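Local coordinates for ABC transporter, substrate binding protein (Aeropyrum pernix, PDB 3EAF) that probably captures a small solute outside the cell and delivers it to a membrane ABC transporter for import, and binds a magnesium ion, at residues A[256-269]-A[328-340]. Residues are numbered along the deposited sequence; the frame is centred on the assembly and turned at random.
With MG (magnesium ion), chain C.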
# COMPACT_ATOMS: atom_id res chain seq x y z
N PRO A 256 -3.02 -0.32 -6.73
CA PRO A 256 -2.01 0.09 -7.71
C PRO A 256 -1.33 -1.10 -8.43
O PRO A 256 -0.63 -0.89 -9.44
CB PRO A 256 -0.98 0.85 -6.86
CG PRO A 256 -1.67 1.13 -5.55
CD PRO A 256 -2.59 -0.03 -5.35
N PHE A 257 -1.56 -2.31 -7.92
CA PHE A 257 -0.86 -3.51 -8.38
C PHE A 257 -1.88 -4.52 -8.88
O PHE A 257 -2.93 -4.72 -8.26
CB PHE A 257 -0.07 -4.15 -7.22
CG PHE A 257 0.60 -3.14 -6.31
CD1 PHE A 257 1.84 -2.61 -6.65
CD2 PHE A 257 -0.02 -2.72 -5.14
CE1 PHE A 257 2.45 -1.67 -5.83
CE2 PHE A 257 0.59 -1.79 -4.31
CZ PHE A 257 1.82 -1.26 -4.66
N ILE A 258 -1.55 -5.17 -10.00
CA ILE A 258 -2.38 -6.24 -10.55
C ILE A 258 -2.43 -7.44 -9.59
O ILE A 258 -1.41 -7.79 -8.98
CB ILE A 258 -1.90 -6.65 -11.98
CG1 ILE A 258 -3.01 -7.35 -12.78
CG2 ILE A 258 -0.62 -7.50 -11.94
CD1 ILE A 258 -4.24 -6.48 -13.06
N TYR A 259 -3.61 -8.03 -9.42
CA TYR A 259 -3.75 -9.24 -8.61
C TYR A 259 -3.18 -10.40 -9.40
O TYR A 259 -3.28 -10.41 -10.63
CB TYR A 259 -5.22 -9.56 -8.33
CG TYR A 259 -5.97 -8.69 -7.36
CD1 TYR A 259 -5.58 -7.37 -7.09
CD2 TYR A 259 -7.12 -9.17 -6.73
CE1 TYR A 259 -6.30 -6.57 -6.20
CE2 TYR A 259 -7.85 -8.39 -5.86
CZ TYR A 259 -7.44 -7.09 -5.59
OH TYR A 259 -8.18 -6.34 -4.73
N PRO A 260 -2.58 -11.40 -8.71
CA PRO A 260 -2.14 -12.60 -9.43
C PRO A 260 -3.23 -13.23 -10.33
O PRO A 260 -2.92 -13.65 -11.45
CB PRO A 260 -1.74 -13.57 -8.30
CG PRO A 260 -1.31 -12.67 -7.19
CD PRO A 260 -2.26 -11.48 -7.27
N MSE A 261 -4.48 -13.27 -9.87
CA MSE A 261 -5.60 -13.83 -10.65
C MSE A 261 -5.93 -13.11 -11.97
O MSE A 261 -6.58 -13.68 -12.85
CB MSE A 261 -6.87 -13.93 -9.79
CG MSE A 261 -7.36 -12.59 -9.24
SE MSE A 261 -9.09 -12.69 -8.35
CE MSE A 261 -8.80 -14.17 -7.11
N PHE A 262 -5.50 -11.85 -12.09
CA PHE A 262 -5.66 -11.10 -13.35
C PHE A 262 -4.32 -10.97 -14.10
O PHE A 262 -4.22 -10.25 -15.10
CB PHE A 262 -6.25 -9.70 -13.10
CG PHE A 262 -7.54 -9.69 -12.31
CD1 PHE A 262 -8.62 -10.47 -12.70
CD2 PHE A 262 -7.66 -8.88 -11.19
CE1 PHE A 262 -9.81 -10.47 -11.97
CE2 PHE A 262 -8.85 -8.86 -10.45
CZ PHE A 262 -9.93 -9.66 -10.84
N GLY A 263 -3.31 -11.67 -13.62
CA GLY A 263 -1.95 -11.46 -14.10
C GLY A 263 -1.22 -12.69 -14.59
O GLY A 263 0.01 -12.71 -14.60
N GLN A 264 -1.97 -13.71 -15.01
CA GLN A 264 -1.41 -14.93 -15.62
C GLN A 264 -0.32 -14.65 -16.64
O GLN A 264 0.62 -15.43 -16.79
CB GLN A 264 -2.51 -15.74 -16.30
CG GLN A 264 -3.16 -16.77 -15.41
CD GLN A 264 -4.50 -17.27 -15.94
OE1 GLN A 264 -5.41 -16.48 -16.22
NE2 GLN A 264 -4.64 -18.59 -16.03
N ASP A 265 -0.46 -13.53 -17.36
CA ASP A 265 0.44 -13.17 -18.44
C ASP A 265 1.31 -11.95 -18.10
O ASP A 265 1.93 -11.34 -18.97
CB ASP A 265 -0.35 -12.94 -19.73
CG ASP A 265 -1.00 -14.22 -20.24
OD1 ASP A 265 -0.27 -15.13 -20.69
OD2 ASP A 265 -2.24 -14.33 -20.18
N VAL A 266 1.37 -11.63 -16.81
CA VAL A 266 2.21 -10.53 -16.34
C VAL A 266 3.55 -11.07 -15.85
O VAL A 266 3.59 -11.95 -14.99
CB VAL A 266 1.49 -9.67 -15.25
CG1 VAL A 266 2.42 -8.61 -14.69
CG2 VAL A 266 0.23 -9.02 -15.83
N GLU A 267 4.63 -10.53 -16.41
CA GLU A 267 5.99 -10.98 -16.14
C GLU A 267 6.30 -11.00 -14.64
O GLU A 267 6.76 -12.02 -14.12
CB GLU A 267 7.00 -10.10 -16.91
CG GLU A 267 8.39 -10.70 -17.10
CD GLU A 267 9.29 -10.52 -15.88
OE1 GLU A 267 8.98 -9.64 -15.04
OE2 GLU A 267 10.30 -11.26 -15.75
N GLY A 268 6.00 -9.90 -13.96
CA GLY A 268 6.26 -9.76 -12.52
C GLY A 268 5.48 -10.73 -11.65
O GLY A 268 5.99 -11.21 -10.64
N ILE A 269 4.24 -11.01 -12.04
CA ILE A 269 3.42 -12.05 -11.40
C ILE A 269 4.05 -13.44 -11.61
O ILE A 269 4.09 -14.26 -10.69
CB ILE A 269 1.94 -12.02 -11.91
CG1 ILE A 269 1.24 -10.71 -11.51
CG2 ILE A 269 1.15 -13.22 -11.39
CD1 ILE A 269 1.19 -10.44 -10.01
N THR A 328 13.65 5.58 -14.25
CA THR A 328 12.29 5.08 -14.37
C THR A 328 12.30 3.56 -14.19
O THR A 328 13.12 2.88 -14.80
CB THR A 328 11.68 5.47 -15.73
OG1 THR A 328 11.49 6.89 -15.76
CG2 THR A 328 10.34 4.78 -15.97
N PHE A 329 11.40 3.04 -13.35
CA PHE A 329 11.39 1.61 -13.04
C PHE A 329 10.12 0.91 -13.50
O PHE A 329 9.02 1.46 -13.41
CB PHE A 329 11.56 1.39 -11.52
CG PHE A 329 12.84 1.94 -10.96
CD1 PHE A 329 14.03 1.22 -11.06
CD2 PHE A 329 12.86 3.18 -10.33
CE1 PHE A 329 15.21 1.73 -10.55
CE2 PHE A 329 14.04 3.69 -9.82
CZ PHE A 329 15.21 2.97 -9.92
N ASP A 330 10.29 -0.32 -13.98
CA ASP A 330 9.16 -1.19 -14.26
C ASP A 330 9.37 -2.50 -13.51
O ASP A 330 10.41 -3.15 -13.64
CB ASP A 330 8.99 -1.43 -15.76
CG ASP A 330 7.87 -2.44 -16.07
OD1 ASP A 330 6.79 -2.37 -15.45
OD2 ASP A 330 8.07 -3.30 -16.95
N LEU A 331 8.38 -2.87 -12.72
CA LEU A 331 8.45 -4.08 -11.90
C LEU A 331 7.65 -5.19 -12.58
O LEU A 331 6.62 -5.63 -12.07
CB LEU A 331 7.96 -3.78 -10.48
CG LEU A 331 8.94 -3.27 -9.41
CD1 LEU A 331 10.22 -2.59 -9.94
CD2 LEU A 331 8.23 -2.36 -8.42
N GLY A 332 8.14 -5.61 -13.74
CA GLY A 332 7.51 -6.68 -14.51
C GLY A 332 6.06 -6.42 -14.88
O GLY A 332 5.28 -7.35 -15.06
N GLY A 333 5.71 -5.14 -14.99
CA GLY A 333 4.37 -4.72 -15.39
C GLY A 333 3.29 -4.98 -14.35
O GLY A 333 2.12 -5.09 -14.69
N ILE A 334 3.69 -5.07 -13.08
CA ILE A 334 2.75 -5.30 -11.99
C ILE A 334 1.98 -4.03 -11.63
O ILE A 334 0.78 -4.08 -11.34
CB ILE A 334 3.45 -5.83 -10.71
CG1 ILE A 334 3.92 -7.28 -10.91
CG2 ILE A 334 2.54 -5.69 -9.49
CD1 ILE A 334 4.81 -7.80 -9.75
N THR A 335 2.69 -2.90 -11.64
CA THR A 335 2.10 -1.61 -11.25
C THR A 335 1.26 -1.02 -12.40
O THR A 335 1.50 -1.33 -13.57
CB THR A 335 3.17 -0.59 -10.74
OG1 THR A 335 4.15 -0.35 -11.76
CG2 THR A 335 3.87 -1.13 -9.49
N ALA A 336 0.28 -0.18 -12.04
CA ALA A 336 -0.65 0.41 -13.01
C ALA A 336 0.02 1.39 -13.97
O ALA A 336 -0.50 1.66 -15.05
CB ALA A 336 -1.84 1.08 -12.29
N ASP A 337 1.17 1.92 -13.57
CA ASP A 337 1.99 2.78 -14.41
C ASP A 337 3.44 2.58 -13.97
O ASP A 337 3.69 2.06 -12.87
CB ASP A 337 1.55 4.24 -14.24
CG ASP A 337 2.01 5.17 -15.38
OD1 ASP A 337 2.77 4.74 -16.28
OD2 ASP A 337 1.60 6.35 -15.37
N THR A 338 4.40 2.94 -14.82
CA THR A 338 5.80 2.86 -14.46
C THR A 338 6.16 3.89 -13.38
O THR A 338 5.44 4.88 -13.18
CB THR A 338 6.74 3.05 -15.67
OG1 THR A 338 6.37 4.26 -16.36
CG2 THR A 338 6.65 1.85 -16.62
N ILE A 339 7.30 3.66 -12.73
CA ILE A 339 7.71 4.38 -11.53
C ILE A 339 8.80 5.39 -11.83
O ILE A 339 9.84 5.05 -12.40
CB ILE A 339 8.22 3.38 -10.46
CG1 ILE A 339 7.08 2.50 -9.95
CG2 ILE A 339 8.89 4.12 -9.30
CD1 ILE A 339 7.53 1.12 -9.51
N ASP A 340 8.57 6.63 -11.41
CA ASP A 340 9.52 7.71 -11.63
C ASP A 340 9.39 8.71 -10.47
O ASP A 340 8.30 9.21 -10.20
CB ASP A 340 9.23 8.38 -12.97
CG ASP A 340 10.35 9.27 -13.46
OD1 ASP A 340 11.40 9.39 -12.77
OD2 ASP A 340 10.19 9.87 -14.54
MG MG C . 13.22 10.39 -11.33
O HOH W 1 13.13 8.24 -10.50
O HOH W 2 14.48 10.56 -13.50
O HOH W 3 12.09 12.50 -12.24
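Ile334 wedges its side chain against Gly268, Phe257 and Ile269, in the tight part of this contact. With CG1 turned beside its own backbone N (chi1 -71°) and the chain extended beyond it, CD1 lies over the start of helix 267-278, 3.6 Å from Gly268 C. The bare backbone of Gly268 suits this place, since any CB there would run into Ile334 CG1. The other branch, CG2, comes to the edge of the Phe257 ring, near its plane, and touches Phe257 CB at 3.8 Å; Val291 of helix 288-304 also packs on this beta-branched residue. Cutting this side chain back to an alanine would probably open a gap where CG1, CD1 and CG2 now touch Gly268, Ile269 and Phe257. Gly332 fits as closely: Gly268 N donates to Gly332 O at 2.9 Å, tying turn to helix, and Val266 CG1 leans on the same oxygen. Its positive phi suits a glycine, and a CB would strike Gly268 N.

The backbones are joined as well: Ile258 N gives a nearly straight bond to Ile334 O (2.9 Å, 168°), and Ala336 N a more bent one to Pro256 O (2.8 Å). Together they flank Phe257 and Thr335 as a single beta bridge, just past strand 251-255 in the periplasmic-binding-protein fold, where the loop before strand 352-357 is laid against the chain leading into helix 267-278. Thr335 CG2 meets Phe257 CD1 obliquely, while Thr335 OG1 bonds to Asp337 O.

Toward solvent, at Gly333 and Glu267, the fit is looser. Gly333, also at positive phi, shares the middle of a type I' turn with Gly332, and Asp330 OD1 steadies it by accepting from Gly333 N in an Asx motif. Exposed Glu267 skirts Gly332 at the rim, with OE1 3.3 Å from Gly332 CA. Farther along the loop, Asp340 OD1 binds magnesium at 2.5 Å, with Glu325, Tyr341 and three waters completing the site.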